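Local structure of lasso peptide isopeptidase AtxE2 (Asticcacaulis excentricus, 5TXE) at residues 46-51 against 370-375; 71-76 against 84-89; 101-106 against 143-148. The protein hydrolyses the isopeptide bond of the lasso peptides astexin-2 and astexin-3, turning these threaded substrates into linear peptides. The protein carries 1 engineered substitution. One frame throughout, in Å; residues are numbered along the deposited sequence.

Contact 1: residues 46-51 against 370-375; sequences LADIGT and QPRRLV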
loop_
_atom_site.group_PDB
_atom_site.type_symbol
_atom_site.label_atom_id
_atom_site.label_comp_id
_atom_site.label_asym_id
_atom_site.label_seq_id
_atom_site.Cartn_x
_atom_site.Cartn_y
_atom_site.Cartn_z
ATOM N N LEU A 46 -5.306 1.967 16.083
ATOM C CA LEU A 46 -4.091 1.065 16.142
ATOM C C LEU A 46 -2.946 1.712 15.416
ATOM O O LEU A 46 -3.062 2.053 14.225
ATOM C CB LEU A 46 -4.390 -0.307 15.560
ATOM C CG LEU A 46 -5.407 -1.150 16.351
ATOM C CD1 LEU A 46 -5.775 -2.445 15.643
ATOM C CD2 LEU A 46 -4.881 -1.476 17.736
ATOM N N ALA A 47 -1.852 1.945 16.139
ATOM C CA ALA A 47 -0.708 2.643 15.614
ATOM C C ALA A 47 -0.017 1.834 14.541
ATOM O O ALA A 47 -0.302 0.636 14.398
ATOM C CB ALA A 47 0.261 2.920 16.733
ATOM N N ASP A 48 0.815 2.518 13.761
ATOM C CA ASP A 48 1.532 1.921 12.645
ATOM C C ASP A 48 2.967 2.479 12.586
ATOM O O ASP A 48 3.311 3.462 13.262
ATOM C CB ASP A 48 0.792 2.153 11.311
ATOM C CG ASP A 48 0.943 0.939 10.301
ATOM O OD1 ASP A 48 1.672 -0.092 10.569
ATOM O OD2 ASP A 48 0.338 1.034 9.195
ATOM N N ILE A 49 3.803 1.793 11.819
ATOM C CA ILE A 49 5.185 2.168 11.597
ATOM C C ILE A 49 5.462 2.121 10.117
ATOM O O ILE A 49 5.270 1.075 9.481
ATOM C CB ILE A 49 6.124 1.156 12.283
ATOM C CG1 ILE A 49 5.931 1.197 13.791
ATOM C CG2 ILE A 49 7.563 1.463 11.934
ATOM C CD1 ILE A 49 6.494 -0.011 14.523
ATOM N N GLY A 50 5.823 3.255 9.538
ATOM C CA GLY A 50 6.085 3.339 8.080
ATOM C C GLY A 50 4.823 3.454 7.217
ATOM O O GLY A 50 3.719 3.522 7.713
ATOM N N THR A 51 4.996 3.458 5.907
ATOM C CA THR A 51 3.880 3.653 4.991
ATOM C C THR A 51 2.881 2.526 5.124
ATOM O O THR A 51 3.195 1.388 5.570
ATOM C CB THR A 51 4.403 3.850 3.515
ATOM O OG1 THR A 51 3.378 4.300 2.650
ATOM C CG2 THR A 51 5.009 2.592 2.937
ATOM N N GLN A 370 -1.826 -9.603 14.163
ATOM C CA GLN A 370 -0.727 -8.845 14.768
ATOM C C GLN A 370 -0.424 -7.628 13.931
ATOM O O GLN A 370 0.131 -7.740 12.863
ATOM C CB GLN A 370 0.547 -9.729 14.793
ATOM C CG GLN A 370 1.826 -9.025 15.213
ATOM C CD GLN A 370 1.704 -8.557 16.638
ATOM O OE1 GLN A 370 1.636 -9.383 17.514
ATOM N NE2 GLN A 370 1.584 -7.231 16.869
ATOM N N PRO A 371 -0.770 -6.444 14.410
ATOM C CA PRO A 371 -0.398 -5.225 13.696
ATOM C C PRO A 371 1.094 -5.028 13.711
ATOM O O PRO A 371 1.798 -5.644 14.488
ATOM C CB PRO A 371 -1.062 -4.076 14.469
ATOM C CG PRO A 371 -1.777 -4.698 15.605
ATOM C CD PRO A 371 -1.615 -6.192 15.588
ATOM N N ARG A 372 1.555 -4.131 12.879
ATOM C CA ARG A 372 2.935 -3.958 12.706
ATOM C C ARG A 372 3.678 -3.630 14.025
ATOM O O ARG A 372 3.313 -2.709 14.781
ATOM C CB ARG A 372 3.197 -2.885 11.652
ATOM C CG ARG A 372 4.504 -3.043 10.942
ATOM C CD ARG A 372 4.628 -2.070 9.774
ATOM N NE ARG A 372 3.708 -2.455 8.720
ATOM C CZ ARG A 372 3.259 -1.623 7.793
ATOM N NH1 ARG A 372 3.651 -0.352 7.766
ATOM N NH2 ARG A 372 2.436 -2.057 6.858
ATOM N N ARG A 373 4.750 -4.387 14.252
ATOM C CA ARG A 373 5.604 -4.206 15.388
ATOM C C ARG A 373 7.026 -4.532 14.994
ATOM O O ARG A 373 7.286 -5.028 13.879
ATOM C CB ARG A 373 5.155 -5.171 16.465
ATOM C CG ARG A 373 5.292 -6.590 16.031
ATOM C CD ARG A 373 5.164 -7.565 17.161
ATOM N NE ARG A 373 5.194 -8.900 16.613
ATOM C CZ ARG A 373 5.087 -10.047 17.311
ATOM N NH1 ARG A 373 4.928 -10.075 18.632
ATOM N NH2 ARG A 373 5.120 -11.190 16.652
ATOM N N LEU A 374 7.942 -4.238 15.896
ATOM C CA LEU A 374 9.331 -4.631 15.713
ATOM C C LEU A 374 9.627 -5.942 16.457
ATOM O O LEU A 374 9.140 -6.178 17.547
ATOM C CB LEU A 374 10.272 -3.563 16.205
ATOM C CG LEU A 374 10.684 -2.386 15.321
ATOM C CD1 LEU A 374 9.811 -2.185 14.117
ATOM C CD2 LEU A 374 10.820 -1.144 16.148
ATOM N N VAL A 375 10.515 -6.722 15.869
ATOM C CA VAL A 375 10.781 -8.087 16.216
ATOM C C VAL A 375 12.258 -8.310 15.956
ATOM O O VAL A 375 12.858 -7.587 15.132
ATOM C CB VAL A 375 9.835 -8.879 15.305
ATOM C CG1 VAL A 375 10.485 -9.758 14.273
ATOM C CG2 VAL A 375 8.633 -9.406 16.028
HETATM O O HOH W 1 -0.090 -2.424 11.124
#
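Two ends of the beta-propeller of this prolyl oligopeptidase-family enzyme meet where residues 46-51, which include a short strand added to the first propeller sheet, pass the corner at R372 that leads into strand 373-378 of the last one; residues 48-51 run roughly at right angles to the chain leaving R372 toward L374. D48 makes the first charged contact. Its OD1 stands 3.2 Å above the plane of the R372 guanidinium, toward the rim, with carboxylate and guanidinium turned 42° apart. The resulting salt bridge, OD1 to NH1 of R372 at 3.4 Å, is therefore one of charge alone, since no N-H points at the oxygen. A water supplies the directed link, donating to D48 OD1 and accepting from the backbone N of R372 at 2.9 Å. Next, I49 contributes in two ways. Its CG1 lies anti to the carbonyl carbon (chi1 -64°), and the branch ends with CD1 against CD1 of L374 at 4.0 Å, an apolar contact made as the two side chains cross obliquely. The carbonyl O of I49 receives a bond of 2.8 Å from R372 NH1. G50, at positive phi, carries the chain on to T51, whose carbonyl O takes a second bond from R372 NH1, also 2.8 Å; the T51 hydroxyl is engaged by N127. Both hydrogens of NH1 are thus spent on main-chain oxygens, while NE pairs with E366 and NH2 with the carbonyl of M52, so the guanidinium is fixed in rotation as well as position. Both segment carbonyls lie close to the guanidinium plane, yet each is met by NH1 from about 30° above its own carbonyl plane.

Contact 2: residues 71-76 against 84-89; sequences AFQVRQ and NVFRMV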
loop_
_atom_site.group_PDB
_atom_site.type_symbol
_atom_site.label_atom_id
_atom_site.label_comp_id
_atom_site.label_asym_id
_atom_site.label_seq_id
_atom_site.Cartn_x
_atom_site.Cartn_y
_atom_site.Cartn_z
ATOM N N ALA A 71 16.009 3.075 15.410
ATOM C CA ALA A 71 15.199 4.277 15.322
ATOM C C ALA A 71 14.136 4.101 14.223
ATOM O O ALA A 71 14.401 3.515 13.157
ATOM C CB ALA A 71 16.083 5.472 14.996
ATOM N N PHE A 72 12.942 4.612 14.497
ATOM C CA PHE A 72 11.800 4.442 13.616
ATOM C C PHE A 72 10.695 5.403 14.044
ATOM O O PHE A 72 10.682 5.839 15.193
ATOM C CB PHE A 72 11.279 3.008 13.705
ATOM C CG PHE A 72 10.945 2.557 15.110
ATOM C CD1 PHE A 72 11.931 2.187 15.976
ATOM C CD2 PHE A 72 9.643 2.530 15.558
ATOM C CE1 PHE A 72 11.621 1.760 17.263
ATOM C CE2 PHE A 72 9.323 2.142 16.838
ATOM C CZ PHE A 72 10.318 1.744 17.701
ATOM N N GLN A 73 9.770 5.703 13.121
ATOM C CA GLN A 73 8.604 6.560 13.354
ATOM C C GLN A 73 7.352 5.795 13.587
ATOM O O GLN A 73 7.057 4.821 12.886
ATOM C CB GLN A 73 8.389 7.501 12.191
ATOM C CG GLN A 73 7.326 8.544 12.436
ATOM C CD GLN A 73 6.921 9.189 11.121
ATOM O OE1 GLN A 73 7.159 10.414 10.866
ATOM N NE2 GLN A 73 6.361 8.345 10.225
ATOM N N VAL A 74 6.618 6.225 14.614
ATOM C CA VAL A 74 5.300 5.664 14.964
ATOM C C VAL A 74 4.235 6.694 14.666
ATOM O O VAL A 74 4.427 7.872 14.907
ATOM C CB VAL A 74 5.176 5.235 16.456
ATOM C CG1 VAL A 74 3.775 4.728 16.735
ATOM C CG2 VAL A 74 6.129 4.078 16.775
ATOM N N ARG A 75 3.151 6.234 14.070
ATOM C CA ARG A 75 2.052 7.090 13.709
ATOM C C ARG A 75 0.839 6.533 14.401
ATOM O O ARG A 75 0.561 5.322 14.361
ATOM C CB ARG A 75 1.792 7.023 12.201
ATOM C CG ARG A 75 0.568 7.809 11.773
ATOM C CD ARG A 75 0.346 7.751 10.261
ATOM N NE ARG A 75 0.037 6.414 9.784
ATOM C CZ ARG A 75 -1.111 5.782 9.970
ATOM N NH1 ARG A 75 -2.132 6.345 10.601
ATOM N NH2 ARG A 75 -1.247 4.559 9.495
ATOM N N GLN A 76 0.101 7.424 15.020
ATOM C CA GLN A 76 -1.130 7.034 15.631
ATOM C C GLN A 76 -2.271 8.029 15.382
ATOM O O GLN A 76 -2.183 9.218 15.649
ATOM C CB GLN A 76 -0.945 6.834 17.114
ATOM C CG GLN A 76 -2.177 6.143 17.720
ATOM C CD GLN A 76 -1.900 5.487 19.035
ATOM O OE1 GLN A 76 -0.749 5.366 19.487
ATOM N NE2 GLN A 76 -2.947 5.067 19.666
ATOM N N ASN A 84 -3.379 12.681 12.803
ATOM C CA ASN A 84 -2.318 11.766 13.137
ATOM C C ASN A 84 -1.292 12.418 14.034
ATOM O O ASN A 84 -0.979 13.592 13.892
ATOM C CB ASN A 84 -1.634 11.298 11.866
ATOM C CG ASN A 84 -2.472 10.252 11.123
ATOM O OD1 ASN A 84 -2.515 9.100 11.521
ATOM N ND2 ASN A 84 -3.155 10.669 10.086
ATOM N N VAL A 85 -0.808 11.644 14.979
ATOM C CA VAL A 85 0.279 12.049 15.846
ATOM C C VAL A 85 1.512 11.192 15.503
ATOM O O VAL A 85 1.420 9.969 15.530
ATOM C CB VAL A 85 -0.088 11.781 17.325
ATOM C CG1 VAL A 85 1.061 12.208 18.233
ATOM C CG2 VAL A 85 -1.341 12.587 17.666
ATOM N N PHE A 86 2.597 11.848 15.146
ATOM C CA PHE A 86 3.832 11.154 14.812
ATOM C C PHE A 86 4.874 11.272 15.934
ATOM O O PHE A 86 4.993 12.304 16.549
ATOM C CB PHE A 86 4.415 11.717 13.524
ATOM C CG PHE A 86 3.558 11.481 12.326
ATOM C CD1 PHE A 86 3.664 10.294 11.632
ATOM C CD2 PHE A 86 2.644 12.422 11.907
ATOM C CE1 PHE A 86 2.895 10.047 10.526
ATOM C CE2 PHE A 86 1.871 12.181 10.793
ATOM C CZ PHE A 86 1.999 10.988 10.112
ATOM N N ARG A 87 5.636 10.199 16.158
ATOM C CA ARG A 87 6.735 10.172 17.168
ATOM C C ARG A 87 7.947 9.503 16.515
ATOM O O ARG A 87 7.794 8.449 15.871
ATOM C CB ARG A 87 6.445 9.281 18.385
ATOM C CG ARG A 87 5.097 9.284 18.970
ATOM C CD ARG A 87 5.036 8.425 20.210
ATOM N NE ARG A 87 4.304 7.173 20.047
ATOM C CZ ARG A 87 4.760 6.005 20.462
ATOM N NH1 ARG A 87 5.976 5.892 21.018
ATOM N NH2 ARG A 87 4.020 4.925 20.328
ATOM N N MET A 88 9.119 10.102 16.676
ATOM C CA MET A 88 10.363 9.433 16.332
ATOM C C MET A 88 10.866 8.692 17.595
ATOM O O MET A 88 11.049 9.291 18.672
ATOM C CB MET A 88 11.352 10.461 15.815
ATOM C CG MET A 88 12.658 9.903 15.264
ATOM S SD MET A 88 12.513 8.610 13.973
ATOM C CE MET A 88 11.934 9.699 12.685
ATOM N N VAL A 89 11.023 7.385 17.471
ATOM C CA VAL A 89 11.319 6.496 18.580
ATOM C C VAL A 89 12.707 5.806 18.484
ATOM O O VAL A 89 13.151 5.466 17.400
ATOM C CB VAL A 89 10.284 5.423 18.686
ATOM C CG1 VAL A 89 10.460 4.637 19.987
ATOM C CG2 VAL A 89 8.897 6.069 18.695
#
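R87 O is gripped twice by the neighbouring strand: V74 N donates to it over 2.8 Å in a nearly straight bond (168°) that arrives almost along the C=O axis. The second grip is a CA-H...O contact, Q73 CA lying 3.2 Å from R87 O. The return bond from R87 N to V74 O completes the hydrogen-bonded pair V74-R87, and the pairs F72-V89 and Q76-V85 are closed in the same reciprocal way. Between them lie the non-hydrogen-bonded pairs Q73-M88 and R75-F86. On the face that carries F72, V74, R87 and V89, the ring of F72 comes up from the crowded position between the backbone N and the carbonyl carbon (chi1 55°). There it lies alongside V89, whose CB sits over the ring face in a CH-pi contact, 4.0 Å from the centroid. V74 meets CG2 of V89 with its own CG2 and turns CG1 to NH2 of R87, 3.6 Å away, so that its CB stands over one face of the guanidinium. The charged end of R87 is held beyond the two strands, by a salt bridge to D101 and a hydrogen bond to Y388. On the opposite face F86 is flanked by two long side chains. The Q73 amide crosses it with CD 3.5 Å from CD1, and R75 runs beside it with CD 3.4 Å from CE1. R75 then bends at chi3 (65°), which brings NH1 to N84 OD1 at 2.9 Å; the oxygen lies in the guanidinium plane, although the donor stands above the amide plane of N84. Such regular two-way pairing, with each face packed by its own set of side chains, is that of an antiparallel beta hairpin, here the middle strands of a propeller blade.

Contact 3: residues 101-106 against 143-148; sequences DVDVGG and YLRQDQ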
loop_
_atom_site.group_PDB
_atom_site.type_symbol
_atom_site.label_atom_id
_atom_site.label_comp_id
_atom_site.label_asym_id
_atom_site.label_seq_id
_atom_site.Cartn_x
_atom_site.Cartn_y
_atom_site.Cartn_z
ATOM N N ASP A 101 10.761 8.353 23.197
ATOM C CA ASP A 101 10.363 9.280 22.131
ATOM C C ASP A 101 11.400 10.361 22.038
ATOM O O ASP A 101 11.596 11.089 22.991
ATOM C CB ASP A 101 9.000 9.877 22.466
ATOM C CG ASP A 101 7.869 8.828 22.414
ATOM O OD1 ASP A 101 7.988 7.824 21.679
ATOM O OD2 ASP A 101 6.822 9.006 23.095
ATOM N N VAL A 102 12.067 10.508 20.907
ATOM C CA VAL A 102 13.055 11.562 20.781
ATOM C C VAL A 102 12.554 12.786 20.016
ATOM O O VAL A 102 13.287 13.786 19.891
ATOM C CB VAL A 102 14.353 11.049 20.111
ATOM C CG1 VAL A 102 14.927 9.889 20.888
ATOM C CG2 VAL A 102 14.147 10.611 18.666
ATOM N N ASP A 103 11.359 12.690 19.431
ATOM C CA ASP A 103 10.653 13.832 18.832
ATOM C C ASP A 103 9.190 13.434 18.780
ATOM O O ASP A 103 8.882 12.238 18.710
ATOM C CB ASP A 103 11.132 14.139 17.401
ATOM C CG ASP A 103 10.483 15.420 16.819
ATOM O OD1 ASP A 103 10.054 16.276 17.629
ATOM O OD2 ASP A 103 10.412 15.591 15.557
ATOM N N VAL A 104 8.302 14.407 18.920
ATOM C CA VAL A 104 6.892 14.195 18.792
ATOM C C VAL A 104 6.406 15.343 17.939
ATOM O O VAL A 104 6.817 16.493 18.132
ATOM C CB VAL A 104 6.160 14.236 20.130
ATOM C CG1 VAL A 104 4.633 14.120 19.920
ATOM C CG2 VAL A 104 6.617 13.096 21.033
ATOM N N GLY A 105 5.582 15.048 16.946
ATOM C CA GLY A 105 4.995 16.120 16.107
ATOM C C GLY A 105 5.235 15.979 14.614
ATOM O O GLY A 105 5.919 15.071 14.129
ATOM N N GLY A 106 4.634 16.897 13.880
ATOM C CA GLY A 106 4.697 16.921 12.452
ATOM C C GLY A 106 3.339 16.611 11.822
ATOM O O GLY A 106 2.461 16.025 12.456
ATOM N N TYR A 143 16.215 13.557 9.856
ATOM C CA TYR A 143 15.050 12.956 9.207
ATOM C C TYR A 143 14.194 14.074 8.696
ATOM O O TYR A 143 14.308 15.229 9.148
ATOM C CB TYR A 143 14.260 12.083 10.177
ATOM C CG TYR A 143 13.817 12.800 11.435
ATOM C CD1 TYR A 143 14.672 12.914 12.504
ATOM C CD2 TYR A 143 12.544 13.384 11.556
ATOM C CE1 TYR A 143 14.303 13.582 13.658
ATOM C CE2 TYR A 143 12.181 14.083 12.712
ATOM C CZ TYR A 143 13.075 14.177 13.752
ATOM O OH TYR A 143 12.799 14.834 14.909
ATOM N N LEU A 144 13.356 13.754 7.720
ATOM C CA LEU A 144 12.385 14.702 7.186
ATOM C C LEU A 144 11.127 14.799 8.061
ATOM O O LEU A 144 10.709 13.817 8.661
ATOM C CB LEU A 144 11.940 14.264 5.787
ATOM C CG LEU A 144 13.067 14.026 4.780
ATOM C CD1 LEU A 144 12.451 13.579 3.470
ATOM C CD2 LEU A 144 13.887 15.277 4.606
ATOM N N ARG A 145 10.563 15.992 8.132
ATOM C CA ARG A 145 9.353 16.242 8.893
ATOM C C ARG A 145 8.706 17.489 8.402
ATOM O O ARG A 145 9.367 18.501 8.131
ATOM C CB ARG A 145 9.666 16.349 10.380
ATOM C CG ARG A 145 8.630 17.137 11.160
ATOM C CD ARG A 145 8.821 17.120 12.670
ATOM N NE ARG A 145 7.917 18.089 13.285
ATOM C CZ ARG A 145 7.683 18.204 14.600
ATOM N NH1 ARG A 145 8.367 17.494 15.510
ATOM N NH2 ARG A 145 6.777 19.091 14.993
ATOM N N GLN A 146 7.384 17.413 8.238
ATOM C CA GLN A 146 6.598 18.509 7.682
ATOM C C GLN A 146 5.843 19.319 8.765
ATOM O O GLN A 146 5.187 18.734 9.623
ATOM C CB GLN A 146 5.564 17.926 6.733
ATOM C CG GLN A 146 4.719 18.973 6.028
ATOM C CD GLN A 146 3.774 18.357 4.979
ATOM O OE1 GLN A 146 4.193 17.600 4.106
ATOM N NE2 GLN A 146 2.506 18.700 5.057
ATOM N N ASP A 147 5.911 20.651 8.685
ATOM C CA ASP A 147 5.102 21.530 9.527
ATOM C C ASP A 147 4.721 22.725 8.699
ATOM O O ASP A 147 5.542 23.272 7.930
ATOM C CB ASP A 147 5.845 22.003 10.780
ATOM C CG ASP A 147 6.211 20.864 11.727
ATOM O OD1 ASP A 147 7.315 20.278 11.591
ATOM O OD2 ASP A 147 5.417 20.577 12.643
ATOM N N GLN A 148 3.465 23.164 8.835
ATOM C CA GLN A 148 2.946 24.265 8.004
ATOM C C GLN A 148 3.167 24.043 6.518
ATOM O O GLN A 148 3.503 24.974 5.767
ATOM C CB GLN A 148 3.557 25.649 8.337
ATOM C CG GLN A 148 2.889 26.402 9.454
ATOM C CD GLN A 148 3.208 25.792 10.772
ATOM O OE1 GLN A 148 4.385 25.561 11.092
ATOM N NE2 GLN A 148 2.167 25.505 11.560
HETATM O O HOH W 2 7.099 19.843 17.707
#
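Two aspartates hold R145 from separate strands, and every N-H of its guanidinium has an acceptor. The side chain extends from CG to NE and meets D103 tip to tip, the carboxylate and guanidinium planes 19° apart. R145 NH1 bonds to D103 OD2 at 2.8 Å, in the guanidinium plane and on the syn lone pair. D103 OD2 also accepts from the hydroxyl of Y143 at 2.6 Å, this donor standing well above the carboxylate plane, so OD2 is doubly held. R145 NH1 turns its second hydrogen to V104 O over 3.2 Å, a bond bent to 137°. D147, two residues along, is gripped side-on: R145 NE donates to D147 OD1 at 2.8 Å and R145 NH2 to D147 OD2 at 3.1 Å, both on syn lone pairs. A water takes the last hydrogen of NH2, and donates weakly to V104 O. Across one guanidinium face lies the peptide of G105 and G106, with G105 C over its centre, 3.3 Å from R145 CZ. G106 N is close to NH2 without bonding, both being donors, and a CB on G105 would collide with NH2. W154 adds a cation-pi contact to R145. V102 and D103 oppose M88 in a classic beta bulge, and it is from this bulge that D103 reaches Y143 and R145. A leucine in place of R145 would take away the cation that D103 and D147 share and would probably loosen the tie, leaving Y143 OH alone on D103 OD2 across the contact. Strand 100-104 of the first propeller sheet is tied to strand 140-147 of the next by side chains rather than by strand pairing. With one arginine between them and a tyrosine donating to D103, the two carboxylates are likely to remain ionised.

In the fold
From the N terminus, the chain enters contact 1 at residues 46-51 and closes that loop only at 370-375, within the last propeller sheet. Within this span contact 2 closes a short hairpin between 71-76 and 84-89, and contact 3 then opens at 101-106 and closes at 143-148; the two follow in series, and no loops cross. One sheet runs through all three: strand 48-49 pairs with 69-78, 69-78 with 83-92, and 83-92 with 100-104. Contacts 1 and 2 touch, as do 2 and 3, whereas 1 and 3 stay apart. The first sheet is thereby fastened to the last sheet by contact 1 and to the second by contact 3.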